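Local coordinates for protein dihydropyrimidinase (Brevibacillus agri, PDB 3SFW) that hydrolyses the ring amide bond of dihydropyrimidines as a zinc-dependent enzyme of the amidohydrolase family, at residues Ala435-Val438 with Gln442-Gly445; Phe92-Lys97 with Ala106-Lys111. One frame throughout, in Å; residues are numbered along the deposited sequence.

In the fold
Interaction 1 and interaction 2 involve two separate parts of one mixed sheet. Their centres lie 28 Å apart and their nearest atoms about 14 Å apart, so they do not touch. Interaction 2 comes first along the chain. It sets helix 101-112 against the end of strand 86-93, next to the metal centre: the side chain of Phe-92 is about 5 Å from a bound zinc ion, and its ring meets that of the zinc ligand His-58 edge-to-face. Interaction 1 is a hairpin near the C-terminal end, centred 22 Å from the middle of the chain. It packs on helix 74-83, which precedes strand 86-93.

Interaction 1: Ala435-Val438 with Gln442-Gly445; sequences AFVV and QFVG
Phe-443 lays its ring beside Val-437 in a beta hairpin made of strands 435-439 and 442-443. Val-438 and Phe-443 form an antiparallel non-hydrogen-bonded pair, with CA atoms 4.6 Å apart, and both side chains lie on the same face of the sheet. A classic beta bulge puts Val-437 and Val-438 together opposite Val-430 of strand 422-432, and both have backbone bonds to it. The Phe-443 ring has CG anti to its own backbone N (chi1 174°), which sets the ring beside its own carbonyl carbon, on the side where Gly-445 follows. Val-437 CG1 then sits at the ring edge, in plane, 3.9 Å from CE1 of Phe-443. The same ring takes Gly-445 N over one face, toward the rim. Val-437 and Val-438 also pack on helix 74-83, at Ala-82 and Phe-83, while Phe-443 reaches Lys-79 and Phe-83. Away from the ring, CG2 of Val-444 meets CB of Phe-436 at 3.6 Å, and the Phe-436 ring leads away onto Ser-429 and Leu-431. An alanine in place of Phe-443 would remove the ring, and would probably leave Val-437 CG1 without its aromatic neighbour and open a gap against Phe-83. Val-438 CA makes a CH...O contact with the carbonyl oxygen of Gln-442 at 3.2 Å. Val-437 O takes two backbone donors. The bond from Gly-445 N to Val-437 O is weak, 3.1 Å long and bent to 132°. Val-444 N gives the shorter one, 2.8 Å to Val-437 O, and approaches from above the carbonyl plane.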
# COMPACT_ATOMS: atom_id res chain seq x y z
N ALA A 435 -11.73 40.11 -26.69
CA ALA A 435 -10.97 40.62 -27.84
C ALA A 435 -10.13 39.51 -28.44
O ALA A 435 -9.46 38.76 -27.72
CB ALA A 435 -10.06 41.83 -27.42
N PHE A 436 -10.05 39.48 -29.77
CA PHE A 436 -9.21 38.47 -30.42
C PHE A 436 -7.75 38.74 -30.12
O PHE A 436 -7.31 39.92 -30.18
CB PHE A 436 -9.41 38.50 -31.92
CG PHE A 436 -10.66 37.81 -32.38
CD1 PHE A 436 -11.76 38.56 -32.77
CD2 PHE A 436 -10.70 36.41 -32.45
CE1 PHE A 436 -12.94 37.91 -33.16
CE2 PHE A 436 -11.83 35.76 -32.86
CZ PHE A 436 -12.95 36.50 -33.25
N VAL A 437 -7.01 37.67 -29.83
CA VAL A 437 -5.53 37.71 -29.69
C VAL A 437 -4.93 37.02 -30.92
O VAL A 437 -3.95 37.49 -31.54
CB VAL A 437 -5.06 36.93 -28.39
CG1 VAL A 437 -3.48 36.99 -28.24
CG2 VAL A 437 -5.76 37.59 -27.14
N VAL A 438 -5.50 35.86 -31.25
CA VAL A 438 -5.20 35.16 -32.49
C VAL A 438 -6.52 35.01 -33.26
O VAL A 438 -7.57 34.69 -32.68
CB VAL A 438 -4.61 33.74 -32.16
CG1 VAL A 438 -4.42 32.91 -33.45
CG2 VAL A 438 -3.29 33.88 -31.39
N GLN A 442 -3.46 34.07 -37.09
CA GLN A 442 -2.65 35.30 -37.22
C GLN A 442 -2.75 36.10 -35.93
O GLN A 442 -3.80 36.09 -35.26
CB GLN A 442 -3.18 36.12 -38.40
CG GLN A 442 -2.96 35.37 -39.75
CD GLN A 442 -3.77 35.95 -40.88
OE1 GLN A 442 -4.98 36.14 -40.74
NE2 GLN A 442 -3.13 36.21 -42.03
N PHE A 443 -1.66 36.74 -35.54
CA PHE A 443 -1.69 37.49 -34.28
C PHE A 443 -2.33 38.86 -34.50
O PHE A 443 -1.75 39.73 -35.21
CB PHE A 443 -0.28 37.67 -33.73
CG PHE A 443 -0.20 38.57 -32.52
CD1 PHE A 443 -0.90 38.22 -31.34
CD2 PHE A 443 0.68 39.63 -32.48
CE1 PHE A 443 -0.76 39.01 -30.17
CE2 PHE A 443 0.82 40.42 -31.34
CZ PHE A 443 0.07 40.12 -30.19
N VAL A 444 -3.46 39.10 -33.84
CA VAL A 444 -4.19 40.37 -33.96
C VAL A 444 -4.33 41.13 -32.62
O VAL A 444 -4.87 42.24 -32.57
CB VAL A 444 -5.59 40.18 -34.61
CG1 VAL A 444 -5.42 39.58 -36.00
CG2 VAL A 444 -6.43 39.23 -33.74
N GLY A 445 -3.69 40.60 -31.59
CA GLY A 445 -3.65 41.25 -30.28
C GLY A 445 -2.53 42.27 -30.20
O GLY A 445 -2.03 42.74 -31.23

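Interaction 2: Phe92-Lys97 with Ala106-Lys111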
# COMPACT_ATOMS: atom_id res chain seq x y z
N PHE A 92 6.14 32.09 -12.03
CA PHE A 92 6.87 32.11 -10.75
C PHE A 92 7.75 33.35 -10.53
O PHE A 92 8.86 33.47 -11.09
CB PHE A 92 7.71 30.82 -10.62
CG PHE A 92 6.86 29.59 -10.41
CD1 PHE A 92 6.48 28.78 -11.48
CD2 PHE A 92 6.45 29.25 -9.15
CE1 PHE A 92 5.71 27.67 -11.30
CE2 PHE A 92 5.64 28.13 -8.95
CZ PHE A 92 5.25 27.35 -10.05
N CYS A 93 7.32 34.17 -9.57
CA CYS A 93 8.13 35.30 -9.10
C CYS A 93 9.19 34.80 -8.11
O CYS A 93 8.88 34.26 -7.02
CB CYS A 93 7.19 36.31 -8.42
SG CYS A 93 8.09 37.66 -7.62
N LEU A 94 10.46 34.92 -8.50
CA LEU A 94 11.54 34.40 -7.68
C LEU A 94 11.97 35.43 -6.66
O LEU A 94 11.91 36.63 -6.92
CB LEU A 94 12.73 34.04 -8.55
CG LEU A 94 12.40 33.10 -9.70
CD1 LEU A 94 13.75 32.77 -10.42
CD2 LEU A 94 11.72 31.78 -9.19
N THR A 95 12.48 34.95 -5.54
CA THR A 95 12.98 35.83 -4.47
C THR A 95 14.40 35.42 -4.07
O THR A 95 14.85 34.31 -4.36
CB THR A 95 12.09 35.74 -3.23
OG1 THR A 95 12.08 34.38 -2.73
CG2 THR A 95 10.68 36.16 -3.56
N SER A 96 15.11 36.32 -3.40
CA SER A 96 16.43 35.99 -2.85
C SER A 96 16.44 36.31 -1.35
O SER A 96 15.73 37.20 -0.90
CB SER A 96 17.55 36.74 -3.59
OG SER A 96 17.31 38.15 -3.61
N LYS A 97 17.22 35.56 -0.58
CA LYS A 97 17.26 35.80 0.87
C LYS A 97 17.72 37.21 1.15
O LYS A 97 18.51 37.78 0.39
CB LYS A 97 18.18 34.81 1.56
CG LYS A 97 17.61 33.43 1.65
CD LYS A 97 18.68 32.46 2.02
CE LYS A 97 18.42 31.11 1.39
NZ LYS A 97 19.10 30.05 2.18
N ALA A 106 7.38 43.54 -7.18
CA ALA A 106 7.46 44.73 -8.06
C ALA A 106 8.30 44.48 -9.32
O ALA A 106 7.92 44.90 -10.45
CB ALA A 106 8.02 45.95 -7.25
N THR A 107 9.39 43.75 -9.14
CA THR A 107 10.24 43.35 -10.27
C THR A 107 9.49 42.52 -11.30
O THR A 107 9.57 42.79 -12.54
CB THR A 107 11.46 42.60 -9.76
OG1 THR A 107 12.23 43.49 -8.96
CG2 THR A 107 12.32 42.10 -10.96
N TRP A 108 8.70 41.56 -10.82
CA TRP A 108 7.86 40.77 -11.73
C TRP A 108 6.75 41.55 -12.43
O TRP A 108 6.49 41.32 -13.61
CB TRP A 108 7.34 39.48 -11.03
CG TRP A 108 8.03 38.25 -11.47
CD1 TRP A 108 7.50 37.27 -12.29
CD2 TRP A 108 9.40 37.89 -11.25
NE1 TRP A 108 8.47 36.35 -12.61
CE2 TRP A 108 9.64 36.67 -11.96
CE3 TRP A 108 10.48 38.48 -10.54
CZ2 TRP A 108 10.90 36.05 -12.01
CZ3 TRP A 108 11.74 37.82 -10.53
CH2 TRP A 108 11.92 36.60 -11.25
N HIS A 109 6.08 42.48 -11.74
CA HIS A 109 5.11 43.33 -12.42
C HIS A 109 5.79 44.12 -13.54
O HIS A 109 5.23 44.28 -14.62
CB HIS A 109 4.44 44.28 -11.42
CG HIS A 109 3.29 43.67 -10.68
ND1 HIS A 109 2.08 43.40 -11.29
CD2 HIS A 109 3.20 43.16 -9.42
CE1 HIS A 109 1.25 42.87 -10.39
NE2 HIS A 109 1.92 42.69 -9.26
N GLU A 110 7.03 44.54 -13.29
CA GLU A 110 7.75 45.35 -14.31
C GLU A 110 8.17 44.46 -15.52
O GLU A 110 8.04 44.90 -16.66
CB GLU A 110 8.92 46.12 -13.70
CG GLU A 110 9.77 46.97 -14.67
CD GLU A 110 8.98 48.07 -15.39
OE1 GLU A 110 9.47 48.57 -16.44
OE2 GLU A 110 7.88 48.45 -14.92
N LYS A 111 8.40 43.16 -15.29
CA LYS A 111 8.62 42.24 -16.42
C LYS A 111 7.38 42.15 -17.31
O LYS A 111 7.49 41.99 -18.53
CB LYS A 111 9.01 40.81 -15.94
CG LYS A 111 10.29 40.68 -15.23
CD LYS A 111 10.49 39.19 -14.79
CE LYS A 111 11.76 39.02 -14.00
NZ LYS A 111 12.98 39.30 -14.86
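Cys-93 and Trp-108 bring the two backbones nearest each other, with CA atoms 6.1 Å apart. Residues 92-93 end strand 86-93, and the chain runs on as a loop through Lys-97. Residues 106-111 are helical, with backbone bonds from Glu-110 N to Ala-106 O and from Lys-111 N to Thr-107 O. Trp-108 points from the helix toward the strand end and provides all the side-chain contact from its segment. Its indole lies flat against the backbone. Cys-93 CA stands 3.5 Å from the centroid of the Trp-108 five-membered ring, only 8° off the normal, a CH-pi contact. Leu-94 N lies over the same face nearer the rim, 3.5 Å from CH2 of Trp-108. The sulfur of Cys-93 is anti to its backbone N (chi1 173°), which puts it beside the carbonyl carbon, alongside CD2 and CE3 of Trp-108. Cys-93 SG meets the Trp-108 five-membered ring obliquely, 4.3 Å from its centroid, a sulfur-aromatic contact. Cys-93 CB rests 3.7 Å from Trp-108 CG. At the far end of the indole, Leu-94 CB touches Trp-108 CH2 at 3.8 Å. The opposite face carries Lys-111 CE toward its rim, so the indole lies between strand end and lysine chain. Lys-111 NZ goes on to a salt bridge with Asp-62. NE1 of Trp-108 makes a hydrogen bond with Asp-91 OD1, which helps fix the rotation of the ring. This is strand-to-helix packing within a beta-alpha-beta unit, strand 86-93, helix 101-112 and strand 119-124, consistent with the TIM-barrel fold of amidohydrolases.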